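Local coordinates for putative flavoprotein (Bacteroides eggerthii, PDB 4ICI), which binds flavin mononucleotide and, as a flavodoxin-like protein, probably takes part in electron transfer or a related redox reaction, at residues A[14-22]-A[40-51]. Numbering follows the deposited sequence.
With FMN (flavin mononucleotide), chain B; EDO (1,2-ethanediol), chain E; EDO (1,2-ethanediol), chain G.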
loop_
_atom_site.group_PDB
_atom_site.type_symbol
_atom_site.label_atom_id
_atom_site.label_comp_id
_atom_site.label_asym_id
_atom_site.label_seq_id
_atom_site.Cartn_x
_atom_site.Cartn_y
_atom_site.Cartn_z
ATOM N N SER A 14 19.568 -1.799 3.392
ATOM C CA SER A 14 18.553 -0.874 3.871
ATOM C C SER A 14 17.788 -1.386 5.106
ATOM O O SER A 14 17.644 -2.604 5.304
ATOM C CB SER A 14 17.560 -0.628 2.739
ATOM O OG SER A 14 18.207 -0.040 1.632
ATOM N N LYS A 15 17.295 -0.459 5.929
ATOM C CA LYS A 15 16.226 -0.811 6.877
ATOM C C LYS A 15 14.891 -0.662 6.125
ATOM O O LYS A 15 14.594 0.412 5.585
ATOM C CB LYS A 15 16.218 0.067 8.109
ATOM C CG LYS A 15 15.414 -0.555 9.252
ATOM C CD LYS A 15 15.298 0.331 10.470
ATOM C CE LYS A 15 14.492 -0.360 11.568
ATOM N NZ LYS A 15 14.280 0.542 12.752
ATOM N N ILE A 16 14.128 -1.750 6.080
ATOM C CA ILE A 16 12.951 -1.871 5.217
ATOM C C ILE A 16 11.679 -2.002 6.062
ATOM O O ILE A 16 11.618 -2.809 6.995
ATOM C CB ILE A 16 13.051 -3.101 4.272
ATOM C CG1 ILE A 16 14.313 -2.990 3.414
ATOM C CG2 ILE A 16 11.761 -3.263 3.436
ATOM C CD1 ILE A 16 14.493 -4.167 2.463
ATOM N N LEU A 17 10.690 -1.174 5.731
ATOM C CA LEU A 17 9.336 -1.299 6.231
ATOM C C LEU A 17 8.395 -1.708 5.124
ATOM O O LEU A 17 8.487 -1.191 3.995
ATOM C CB LEU A 17 8.861 0.039 6.784
ATOM C CG LEU A 17 7.485 0.077 7.445
ATOM C CD1 LEU A 17 7.457 -0.814 8.704
ATOM C CD2 LEU A 17 7.077 1.514 7.740
ATOM N N VAL A 18 7.524 -2.662 5.455
ATOM C CA VAL A 18 6.418 -3.078 4.602
ATOM C C VAL A 18 5.139 -2.590 5.282
ATOM O O VAL A 18 4.657 -3.221 6.223
ATOM C CB VAL A 18 6.433 -4.604 4.313
ATOM C CG1 VAL A 18 5.274 -5.013 3.423
ATOM C CG2 VAL A 18 7.791 -5.072 3.750
ATOM N N ALA A 19 4.641 -1.457 4.819
ATOM C CA ALA A 19 3.375 -0.902 5.297
ATOM C C ALA A 19 2.269 -1.395 4.382
ATOM O O ALA A 19 2.460 -1.477 3.166
ATOM C CB ALA A 19 3.438 0.653 5.317
ATOM N N TYR A 20 1.111 -1.724 4.949
ATOM C CA TYR A 20 0.035 -2.216 4.120
ATOM C C TYR A 20 -1.319 -2.010 4.741
ATOM O O TYR A 20 -1.453 -2.067 5.976
ATOM C CB TYR A 20 0.235 -3.711 3.765
ATOM C CG TYR A 20 0.066 -4.600 4.962
ATOM C CD1 TYR A 20 1.104 -4.805 5.876
ATOM C CD2 TYR A 20 -1.165 -5.156 5.245
ATOM C CE1 TYR A 20 0.920 -5.602 7.000
ATOM C CE2 TYR A 20 -1.352 -5.926 6.353
ATOM C CZ TYR A 20 -0.307 -6.151 7.233
ATOM O OH TYR A 20 -0.505 -6.939 8.360
ATOM N N PHE A 21 -2.297 -1.810 3.870
ATOM C CA PHE A 21 -3.704 -1.868 4.235
ATOM C C PHE A 21 -4.297 -3.138 3.622
ATOM O O PHE A 21 -4.033 -3.483 2.463
ATOM C CB PHE A 21 -4.422 -0.632 3.679
ATOM C CG PHE A 21 -5.934 -0.695 3.765
ATOM C CD1 PHE A 21 -6.573 -0.814 4.980
ATOM C CD2 PHE A 21 -6.693 -0.623 2.629
ATOM C CE1 PHE A 21 -7.935 -0.890 5.043
ATOM C CE2 PHE A 21 -8.058 -0.687 2.692
ATOM C CZ PHE A 21 -8.683 -0.829 3.917
ATOM N N SER A 22 -5.096 -3.840 4.421
ATOM C CA SER A 22 -5.798 -5.018 3.961
ATOM C C SER A 22 -7.163 -5.050 4.619
ATOM O O SER A 22 -7.263 -5.009 5.852
ATOM C CB SER A 22 -5.014 -6.262 4.319
ATOM O OG SER A 22 -5.629 -7.437 3.797
ATOM N N GLY A 40 12.027 -7.496 6.266
ATOM C CA GLY A 40 11.477 -6.211 6.623
ATOM C C GLY A 40 10.504 -6.274 7.789
ATOM O O GLY A 40 9.857 -7.298 8.022
ATOM N N ASP A 41 10.382 -5.159 8.490
ATOM C CA ASP A 41 9.343 -4.996 9.498
ATOM C C ASP A 41 8.032 -4.793 8.771
ATOM O O ASP A 41 8.031 -4.186 7.719
ATOM C CB ASP A 41 9.632 -3.744 10.338
ATOM C CG ASP A 41 10.835 -3.898 11.269
ATOM O OD1 ASP A 41 11.234 -5.042 11.565
ATOM O OD2 ASP A 41 11.371 -2.859 11.732
ATOM N N LEU A 42 6.927 -5.273 9.340
ATOM C CA LEU A 42 5.603 -5.009 8.799
ATOM C C LEU A 42 4.841 -4.031 9.683
ATOM O O LEU A 42 4.920 -4.129 10.913
ATOM C CB LEU A 42 4.775 -6.288 8.647
ATOM C CG LEU A 42 4.756 -6.911 7.251
ATOM C CD1 LEU A 42 6.128 -7.340 6.893
ATOM C CD2 LEU A 42 3.753 -8.106 7.188
ATOM N N TYR A 43 4.106 -3.117 9.039
ATOM C CA TYR A 43 3.252 -2.149 9.695
ATOM C C TYR A 43 1.854 -2.244 9.060
ATOM O O TYR A 43 1.618 -1.745 7.954
ATOM C CB TYR A 43 3.816 -0.736 9.561
ATOM C CG TYR A 43 2.847 0.384 9.937
ATOM C CD1 TYR A 43 2.330 0.497 11.220
ATOM C CD2 TYR A 43 2.488 1.334 9.012
ATOM C CE1 TYR A 43 1.438 1.526 11.549
ATOM C CE2 TYR A 43 1.604 2.358 9.342
ATOM C CZ TYR A 43 1.091 2.438 10.594
ATOM O OH TYR A 43 0.220 3.490 10.894
ATOM N N PRO A 44 0.912 -2.910 9.759
ATOM C CA PRO A 44 -0.453 -2.883 9.309
ATOM C C PRO A 44 -1.043 -1.473 9.509
ATOM O O PRO A 44 -1.013 -0.904 10.615
ATOM C CB PRO A 44 -1.147 -3.914 10.195
ATOM C CG PRO A 44 -0.021 -4.760 10.807
ATOM C CD PRO A 44 1.097 -3.767 10.948
ATOM N N ILE A 45 -1.572 -0.919 8.427
ATOM C CA ILE A 45 -2.254 0.376 8.450
ATOM C C ILE A 45 -3.687 0.077 8.879
ATOM O O ILE A 45 -4.486 -0.391 8.058
ATOM C CB ILE A 45 -2.232 1.045 7.053
ATOM C CG1 ILE A 45 -0.772 1.299 6.566
ATOM C CG2 ILE A 45 -3.047 2.329 7.077
ATOM C CD1 ILE A 45 -0.638 1.666 5.065
ATOM N N ALA A 46 -3.980 0.291 10.168
ATOM C CA ALA A 46 -5.247 -0.115 10.742
ATOM C C ALA A 46 -6.222 1.049 10.745
ATOM O O ALA A 46 -5.944 2.104 11.322
ATOM C CB ALA A 46 -5.075 -0.631 12.180
ATOM N N PRO A 47 -7.361 0.888 10.091
ATOM C CA PRO A 47 -8.366 1.930 10.183
ATOM C C PRO A 47 -8.912 2.122 11.598
ATOM O O PRO A 47 -9.168 1.157 12.311
ATOM C CB PRO A 47 -9.472 1.467 9.270
ATOM C CG PRO A 47 -9.201 0.097 8.951
ATOM C CD PRO A 47 -7.806 -0.265 9.322
ATOM N N ALA A 48 -9.122 3.368 11.984
ATOM C CA ALA A 48 -9.747 3.669 13.248
ATOM C C ALA A 48 -11.169 3.085 13.334
ATOM O O ALA A 48 -11.600 2.671 14.411
ATOM C CB ALA A 48 -9.749 5.159 13.484
ATOM N N GLN A 49 -11.866 3.054 12.205
ATOM C CA GLN A 49 -13.148 2.385 12.097
ATOM C C GLN A 49 -13.011 1.265 11.082
ATOM O O GLN A 49 -12.886 1.520 9.874
ATOM C CB GLN A 49 -14.255 3.338 11.658
ATOM C CG GLN A 49 -15.657 2.664 11.622
ATOM C CD GLN A 49 -16.774 3.589 11.329
ATOM O OE1 GLN A 49 -17.614 3.355 10.395
ATOM N NE2 GLN A 49 -16.853 4.635 12.120
ATOM N N PRO A 50 -13.008 0.003 11.553
ATOM C CA PRO A 50 -12.883 -1.133 10.626
ATOM C C PRO A 50 -13.904 -1.159 9.494
ATOM O O PRO A 50 -15.040 -0.730 9.664
ATOM C CB PRO A 50 -13.073 -2.343 11.540
ATOM C CG PRO A 50 -12.555 -1.862 12.868
ATOM C CD PRO A 50 -12.996 -0.435 12.950
ATOM N N TYR A 51 -13.492 -1.717 8.349
ATOM C CA TYR A 51 -14.361 -1.901 7.210
ATOM C C TYR A 51 -15.152 -3.187 7.345
ATOM O O TYR A 51 -14.574 -4.273 7.479
ATOM C CB TYR A 51 -13.535 -1.930 5.914
ATOM C CG TYR A 51 -12.970 -0.587 5.531
ATOM C CD1 TYR A 51 -11.772 -0.145 6.052
ATOM C CD2 TYR A 51 -13.626 0.220 4.611
ATOM C CE1 TYR A 51 -11.257 1.096 5.701
ATOM C CE2 TYR A 51 -13.140 1.463 4.261
ATOM C CZ TYR A 51 -11.931 1.886 4.779
ATOM O OH TYR A 51 -11.419 3.133 4.464
HETATM N N1 FMN B . -10.211 -5.684 -8.109
HETATM C C2 FMN B . -9.767 -5.312 -9.353
HETATM O O2 FMN B . -9.142 -6.124 -10.031
HETATM N N3 FMN B . -10.038 -4.035 -9.827
HETATM C C4 FMN B . -10.785 -3.113 -9.114
HETATM O O4 FMN B . -10.916 -1.981 -9.616
HETATM C C4A FMN B . -11.272 -3.506 -7.857
HETATM N N5 FMN B . -12.064 -2.623 -7.091
HETATM C C5A FMN B . -12.488 -3.054 -5.827
HETATM C C6 FMN B . -13.244 -2.185 -5.030
HETATM C C7 FMN B . -13.664 -2.567 -3.781
HETATM C C7M FMN B . -14.430 -1.608 -2.919
HETATM C C8 FMN B . -13.339 -3.815 -3.279
HETATM C C8M FMN B . -13.821 -4.238 -1.910
HETATM C C9 FMN B . -12.599 -4.689 -4.065
HETATM C C9A FMN B . -12.143 -4.316 -5.345
HETATM N N10 FMN B . -11.382 -5.188 -6.140
HETATM C C10 FMN B . -10.949 -4.782 -7.379
HETATM C "C1'" FMN B . -10.977 -6.536 -5.601
HETATM C "C2'" FMN B . -9.774 -6.346 -4.634
HETATM O "O2'" FMN B . -8.719 -5.585 -5.172
HETATM C "C3'" FMN B . -9.133 -7.697 -4.257
HETATM O "O3'" FMN B . -10.167 -8.652 -3.860
HETATM C "C4'" FMN B . -8.004 -7.579 -3.189
HETATM O "O4'" FMN B . -7.247 -8.763 -3.266
HETATM C "C5'" FMN B . -8.633 -7.490 -1.747
HETATM O "O5'" FMN B . -7.538 -7.376 -0.876
HETATM P P FMN B . -7.685 -7.450 0.716
HETATM O O1P FMN B . -8.198 -8.872 0.998
HETATM O O2P FMN B . -6.406 -7.105 1.315
HETATM O O3P FMN B . -8.707 -6.416 1.200
HETATM C C1 EDO E . -4.688 -3.758 9.525
HETATM O O1 EDO E . -6.094 -3.567 9.750
HETATM C C2 EDO E . -4.269 -3.747 8.044
HETATM O O2 EDO E . -5.053 -2.911 7.231
HETATM C C1 EDO G . -3.427 -7.472 8.559
HETATM O O1 EDO G . -2.521 -7.480 9.663
HETATM C C2 EDO G . -4.680 -8.369 8.580
HETATM O O2 EDO G . -4.512 -9.814 8.427
HETATM O O HOH W 1 12.599 -1.760 13.967
#
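V18 and Y20 of strand 16-20 trade backbone hydrogen bonds with strand 41-44 and, just beyond it, I45, in parallel register: V18 N donates to D41 O (2.8 Å), Y43 N to V18 O, Y20 N to Y43 O, and I45 N to Y20 O. On the face of L17, A19 and Y43 the packing is tight: small A19 lets the Y43 ring turn its edge to it, Y43 CD2 3.9 Å from A19 CB, and L17 lays CD1 against Y43 CB. I45, beta-branched and apolar, packs CB, CG1 and CD1 on the Y20 backbone. Farther along, F21 meets the Y51 ring obliquely, planes at 59°.

On the opposite face V18 is still buried, CB against L42 CD1, but toward L42, P44 and the Y20 hydroxyl the contact thins out to solvent. CG of Y20 lies between the backbone N and the carbonyl carbon (chi1 69°), bringing the ring across strand 41-44, where P44 CA sits over one face as a CH-pi contact, 4.1 Å from the Y20 ring centroid, and L42 CD2 touches Y20 CE1; an ethanediol, probably from the crystallisation liquor, is hydrogen-bonded to Y20 OH. A serine in place of Y20 would probably leave P44 and L42 without their apolar cover. At the strand start, K15 and D41 share a water instead of a salt bridge, while T87 and Y88 respectively hold their charged ends.

This is the first beta-alpha-beta crossover of the flavodoxin-like fold, leading to S22, whose OG binds the FMN phosphate: connecting helix 26-38 covers V18 and Y20, helix 104-112 packs on A19 and I45, and strand 16-20 runs between edge strand 41-44 and strand 90-96.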